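Side-chain contacts in putative isohexenylglutaconyl-CoA hydratase (Pseudomonas aeruginosa, PDB 4ZU2), which probably hydrates isohexenylglutaconyl-CoA, an intermediate of acyclic terpene breakdown, as a member of the crotonase (enoyl-CoA hydratase/isomerase) family: residues A[126-131]-A[194-199]; A[209-214]-A[244-249]. All coordinates share one frame; numbering follows the deposited sequence.

Contact 1 (A[126-131]-A[194-199]); sequences VAIAAA and EQRLEE
Strand against covering helix, a layer contact of the crotonase fold, is what Ile128 makes with Arg196 and Leu197: strand 126-130 of the main sheet turns Ile128 to helix 190-205. Of residues 126-131, Ile128 alone touches residues 194-199, and no hydrogen bond joins the two segments. Its CG1 branch does most of the work. Lying anti to the carbonyl carbon (chi1 -59°), this branch carries Ile128 CD1 out to the helix, where it meets the backbone of Leu197 at CA, 3.9 Å away. The same Ile128 CD1 comes near the end of the Leu197 side chain, 4.3 Å from Leu197 CD1, a looser apolar contact. On the Arg196 side the partner is the aliphatic root of the arginine: CG1, CG2 and CD1 of Ile128 all pack on Arg196 CG, with CG2 at 4.0 Å, while the charged end has no part in the contact. Bends at chi2 and chi3 turn the arginine chain away from an extended course, and its NE makes a long, weak ion pair with Glu187. Leu108 and Phe185 of the flanking strands, with Leu193 and Thr200 of the same helix, also pack on Ile128, which is buried. The tightest approach across the two segments is Ile128 CG1 to Arg196 CG, 3.8 Å.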
loop_
_atom_site.group_PDB
_atom_site.type_symbol
_atom_site.label_atom_id
_atom_site.label_comp_id
_atom_site.label_asym_id
_atom_site.label_seq_id
_atom_site.Cartn_x
_atom_site.Cartn_y
_atom_site.Cartn_z
ATOM N N VAL A 126 -7.603 -12.748 7.462
ATOM C CA VAL A 126 -7.907 -12.062 8.704
ATOM C C VAL A 126 -6.941 -12.514 9.831
ATOM O O VAL A 126 -6.809 -13.703 10.149
ATOM C CB VAL A 126 -9.407 -12.286 9.107
ATOM C CG1 VAL A 126 -9.820 -11.389 10.303
ATOM C CG2 VAL A 126 -10.308 -12.004 7.933
ATOM N N ALA A 127 -6.222 -11.551 10.380
ATOM C CA ALA A 127 -5.356 -11.755 11.552
ATOM C C ALA A 127 -5.920 -11.002 12.774
ATOM O O ALA A 127 -6.235 -9.788 12.708
ATOM C CB ALA A 127 -4.001 -11.268 11.268
ATOM N N ILE A 128 -6.073 -11.743 13.862
ATOM C CA ILE A 128 -6.520 -11.215 15.147
ATOM C C ILE A 128 -5.379 -11.460 16.155
ATOM O O ILE A 128 -5.039 -12.600 16.422
ATOM C CB ILE A 128 -7.796 -11.958 15.613
ATOM C CG1 ILE A 128 -8.941 -11.818 14.584
ATOM C CG2 ILE A 128 -8.255 -11.445 16.972
ATOM C CD1 ILE A 128 -9.874 -13.000 14.506
ATOM N N ALA A 129 -4.789 -10.405 16.711
ATOM C CA ALA A 129 -3.642 -10.572 17.616
ATOM C C ALA A 129 -3.990 -10.207 19.047
ATOM O O ALA A 129 -4.870 -9.366 19.302
ATOM C CB ALA A 129 -2.486 -9.732 17.162
ATOM N N ALA A 130 -3.292 -10.862 19.973
ATOM C CA ALA A 130 -3.272 -10.472 21.381
ATOM C C ALA A 130 -2.399 -9.222 21.517
ATOM O O ALA A 130 -1.325 -9.165 20.935
ATOM C CB ALA A 130 -2.686 -11.591 22.175
ATOM N N ALA A 131 -2.842 -8.219 22.271
ATOM C CA ALA A 131 -2.066 -6.988 22.440
ATOM C C ALA A 131 -0.653 -7.223 22.915
ATOM O O ALA A 131 0.223 -6.409 22.642
ATOM C CB ALA A 131 -2.766 -6.042 23.441
ATOM N N GLU A 194 -11.377 -14.398 21.351
ATOM C CA GLU A 194 -12.238 -15.488 20.899
ATOM C C GLU A 194 -13.565 -14.995 20.359
ATOM O O GLU A 194 -14.213 -15.693 19.585
ATOM C CB GLU A 194 -12.554 -16.444 22.048
ATOM C CG GLU A 194 -11.463 -17.412 22.404
ATOM C CD GLU A 194 -11.142 -18.367 21.296
ATOM O OE1 GLU A 194 -12.062 -19.045 20.799
ATOM O OE2 GLU A 194 -9.958 -18.434 20.920
ATOM N N GLN A 195 -14.015 -13.844 20.846
ATOM C CA GLN A 195 -15.312 -13.339 20.448
ATOM C C GLN A 195 -15.116 -12.795 19.079
ATOM O O GLN A 195 -15.888 -13.096 18.195
ATOM C CB GLN A 195 -15.907 -12.285 21.410
ATOM C CG GLN A 195 -15.206 -10.926 21.542
ATOM C CD GLN A 195 -15.651 -9.818 20.534
ATOM O OE1 GLN A 195 -16.769 -9.834 20.017
ATOM N NE2 GLN A 195 -14.766 -8.840 20.289
ATOM N N ARG A 196 -14.035 -12.049 18.896
ATOM C CA ARG A 196 -13.677 -11.545 17.578
ATOM C C ARG A 196 -13.588 -12.665 16.566
ATOM O O ARG A 196 -14.001 -12.501 15.428
ATOM C CB ARG A 196 -12.362 -10.790 17.599
ATOM C CG ARG A 196 -11.998 -10.233 16.238
ATOM C CD ARG A 196 -12.956 -9.119 15.854
ATOM N NE ARG A 196 -12.815 -7.991 16.764
ATOM C CZ ARG A 196 -13.586 -6.902 16.752
ATOM N NH1 ARG A 196 -14.584 -6.769 15.867
ATOM N NH2 ARG A 196 -13.347 -5.922 17.619
ATOM N N LEU A 197 -13.038 -13.793 16.974
ATOM C CA LEU A 197 -12.865 -14.900 16.045
ATOM C C LEU A 197 -14.213 -15.412 15.598
ATOM O O LEU A 197 -14.458 -15.572 14.404
ATOM C CB LEU A 197 -12.080 -16.047 16.659
ATOM C CG LEU A 197 -11.981 -17.326 15.809
ATOM C CD1 LEU A 197 -11.314 -17.037 14.480
ATOM C CD2 LEU A 197 -11.197 -18.429 16.541
ATOM N N GLU A 198 -15.071 -15.719 16.565
ATOM C CA GLU A 198 -16.391 -16.216 16.244
ATOM C C GLU A 198 -17.235 -15.129 15.519
ATOM O O GLU A 198 -18.134 -15.455 14.751
ATOM C CB GLU A 198 -17.089 -16.745 17.505
ATOM C CG GLU A 198 -18.534 -17.168 17.254
ATOM C CD GLU A 198 -18.691 -18.109 16.048
ATOM O OE1 GLU A 198 -18.019 -19.176 16.039
ATOM O OE2 GLU A 198 -19.488 -17.774 15.113
ATOM N N GLU A 199 -16.975 -13.850 15.774
ATOM C CA GLU A 199 -17.686 -12.812 15.037
ATOM C C GLU A 199 -17.318 -12.927 13.548
ATOM O O GLU A 199 -18.193 -13.085 12.688
ATOM C CB GLU A 199 -17.347 -11.442 15.570
ATOM C CG GLU A 199 -18.060 -10.336 14.843
ATOM C CD GLU A 199 -19.571 -10.546 14.759
ATOM O OE1 GLU A 199 -20.152 -11.125 15.720
ATOM O OE2 GLU A 199 -20.173 -10.122 13.735
#

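Contact 2 (A[209-214]-A[244-249]); sequences PNANAA and GAEGSE
Hydrogen bonds dominate the meeting of Glu246 with Asn210 and Ala211, and all of them end on the Glu246 carboxylate. OE2 accepts twice from Asn210. Asn210 N, 3.0 Å away, is received by the syn lone pair of Glu246 OE2, whereas Asn210 ND2, 2.9 Å from the same Glu246 OE2, descends on it from above the carboxylate plane, 57° out of it. Seen from the amide this second bond is nearly flat and straight, although amide and carboxylate planes are turned 48° apart. The other oxygen, Glu246 OE1, takes a weak bond from Ala211 N at 2.9 Å, its angle only 123°. The two bonds to OE2, with the weak one to OE1, restrain the rotation of the carboxylate. Glu246 reaches across because its chain is extended beyond CG, with CG anti to the backbone N.

Van der Waals contacts fill in the rest: Pro209 CD sits 3.4 Å from Glu246 OE2, and Ala211 CB 3.8 Å from Glu246 OE1. Ala208 and Trp262 also touch Glu246, and Ala211 packs on Gly143 of the second subunit.

A carboxylate set against the first-turn amides of helix 209-221 probably gains from the partial positive charge of the helix start. Such anion binding is typical of helix N termini; here the acid comes from the N-cap position of helix 247-255, joining two helix starts in the C-terminal helical region.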
loop_
_atom_site.group_PDB
_atom_site.type_symbol
_atom_site.label_atom_id
_atom_site.label_comp_id
_atom_site.label_asym_id
_atom_site.label_seq_id
_atom_site.Cartn_x
_atom_site.Cartn_y
_atom_site.Cartn_z
ATOM N N PRO A 209 -18.970 -20.126 -0.767
ATOM C CA PRO A 209 -17.592 -20.602 -0.927
ATOM C C PRO A 209 -16.981 -20.529 -2.346
ATOM O O PRO A 209 -15.801 -20.236 -2.491
ATOM C CB PRO A 209 -17.663 -22.056 -0.444
ATOM C CG PRO A 209 -19.109 -22.427 -0.464
ATOM C CD PRO A 209 -19.861 -21.168 -0.222
ATOM N N ASN A 210 -17.741 -20.814 -3.383
ATOM C CA ASN A 210 -17.202 -20.628 -4.721
ATOM C C ASN A 210 -17.039 -19.151 -5.058
ATOM O O ASN A 210 -16.079 -18.786 -5.734
ATOM C CB ASN A 210 -18.032 -21.341 -5.769
ATOM C CG ASN A 210 -18.089 -22.816 -5.538
ATOM O OD1 ASN A 210 -17.227 -23.571 -5.996
ATOM N ND2 ASN A 210 -19.089 -23.243 -4.800
ATOM N N ALA A 211 -17.931 -18.305 -4.549
ATOM C CA ALA A 211 -17.820 -16.863 -4.770
ATOM C C ALA A 211 -16.585 -16.329 -4.106
ATOM O O ALA A 211 -15.840 -15.561 -4.719
ATOM C CB ALA A 211 -19.075 -16.079 -4.233
ATOM N N ASN A 212 -16.390 -16.692 -2.832
ATOM C CA ASN A 212 -15.220 -16.237 -2.083
ATOM C C ASN A 212 -13.931 -16.673 -2.805
ATOM O O ASN A 212 -13.028 -15.872 -3.028
ATOM C CB ASN A 212 -15.235 -16.787 -0.645
ATOM C CG ASN A 212 -15.697 -15.772 0.383
ATOM O OD1 ASN A 212 -16.125 -14.655 0.049
ATOM N ND2 ASN A 212 -15.586 -16.146 1.661
ATOM N N ALA A 213 -13.889 -17.942 -3.197
ATOM C CA ALA A 213 -12.727 -18.504 -3.852
ATOM C C ALA A 213 -12.337 -17.720 -5.135
ATOM O O ALA A 213 -11.222 -17.225 -5.244
ATOM C CB ALA A 213 -12.987 -19.954 -4.158
ATOM N N ALA A 214 -13.275 -17.572 -6.074
ATOM C CA ALA A 214 -13.070 -16.770 -7.281
ATOM C C ALA A 214 -12.637 -15.346 -6.953
ATOM O O ALA A 214 -11.715 -14.792 -7.570
ATOM C CB ALA A 214 -14.333 -16.715 -8.040
ATOM N N GLY A 244 -24.438 -19.427 -12.011
ATOM C CA GLY A 244 -24.096 -20.708 -11.433
ATOM C C GLY A 244 -25.006 -21.013 -10.260
ATOM O O GLY A 244 -25.804 -20.167 -9.811
ATOM N N ALA A 245 -24.899 -22.231 -9.743
ATOM C CA ALA A 245 -25.862 -22.688 -8.759
ATOM C C ALA A 245 -25.402 -22.193 -7.412
ATOM O O ALA A 245 -25.116 -22.995 -6.544
ATOM C CB ALA A 245 -25.975 -24.219 -8.776
ATOM N N GLU A 246 -25.300 -20.872 -7.263
ATOM C CA GLU A 246 -24.800 -20.234 -6.046
ATOM C C GLU A 246 -25.178 -18.753 -6.138
ATOM O O GLU A 246 -25.739 -18.159 -5.206
ATOM C CB GLU A 246 -23.273 -20.435 -5.889
ATOM C CG GLU A 246 -22.766 -20.293 -4.444
ATOM C CD GLU A 246 -21.231 -20.375 -4.286
ATOM O OE1 GLU A 246 -20.519 -19.549 -4.886
ATOM O OE2 GLU A 246 -20.741 -21.226 -3.503
ATOM N N GLY A 247 -24.886 -18.162 -7.288
ATOM C CA GLY A 247 -25.267 -16.798 -7.550
ATOM C C GLY A 247 -26.771 -16.721 -7.773
ATOM O O GLY A 247 -27.421 -15.745 -7.404
ATOM N N SER A 248 -27.332 -17.762 -8.361
ATOM C CA SER A 248 -28.778 -17.838 -8.491
ATOM C C SER A 248 -29.473 -18.065 -7.111
ATOM O O SER A 248 -30.354 -17.293 -6.767
ATOM C CB SER A 248 -29.157 -18.892 -9.522
ATOM O OG SER A 248 -29.027 -20.186 -8.986
ATOM N N GLU A 249 -29.067 -19.069 -6.315
ATOM C CA GLU A 249 -29.547 -19.187 -4.902
ATOM C C GLU A 249 -29.340 -17.924 -4.085
ATOM O O GLU A 249 -30.202 -17.512 -3.312
ATOM C CB GLU A 249 -28.864 -20.322 -4.159
ATOM C CG GLU A 249 -28.976 -20.278 -2.630
ATOM C CD GLU A 249 -30.381 -20.522 -2.086
ATOM O OE1 GLU A 249 -31.225 -21.044 -2.831
ATOM O OE2 GLU A 249 -30.627 -20.216 -0.893
#

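Overall arrangement
After the first four strands of the main mixed sheet the chain, read from the N terminus, enters strand 126-130, runs through a mixed excursion of helices and short strands, ending with strand 185-187, and returns with helix 190-205 to close contact 1 across 62 intervening residues. Contact 2 opens only afterwards: helix 209-221 follows directly, and after helix 227-242 the chain comes back at the start of helix 247-255, closing a second loop of 29 residues. The two loops therefore stand in series, neither enclosing nor crossing the other. The centres of contact 1 and contact 2 are 26 Å apart, and the nearest atoms of contact 1 and contact 2 about 9 Å. Contact 1 secures a helix to the sheet, while contact 2 ties together helices of the C-terminal region.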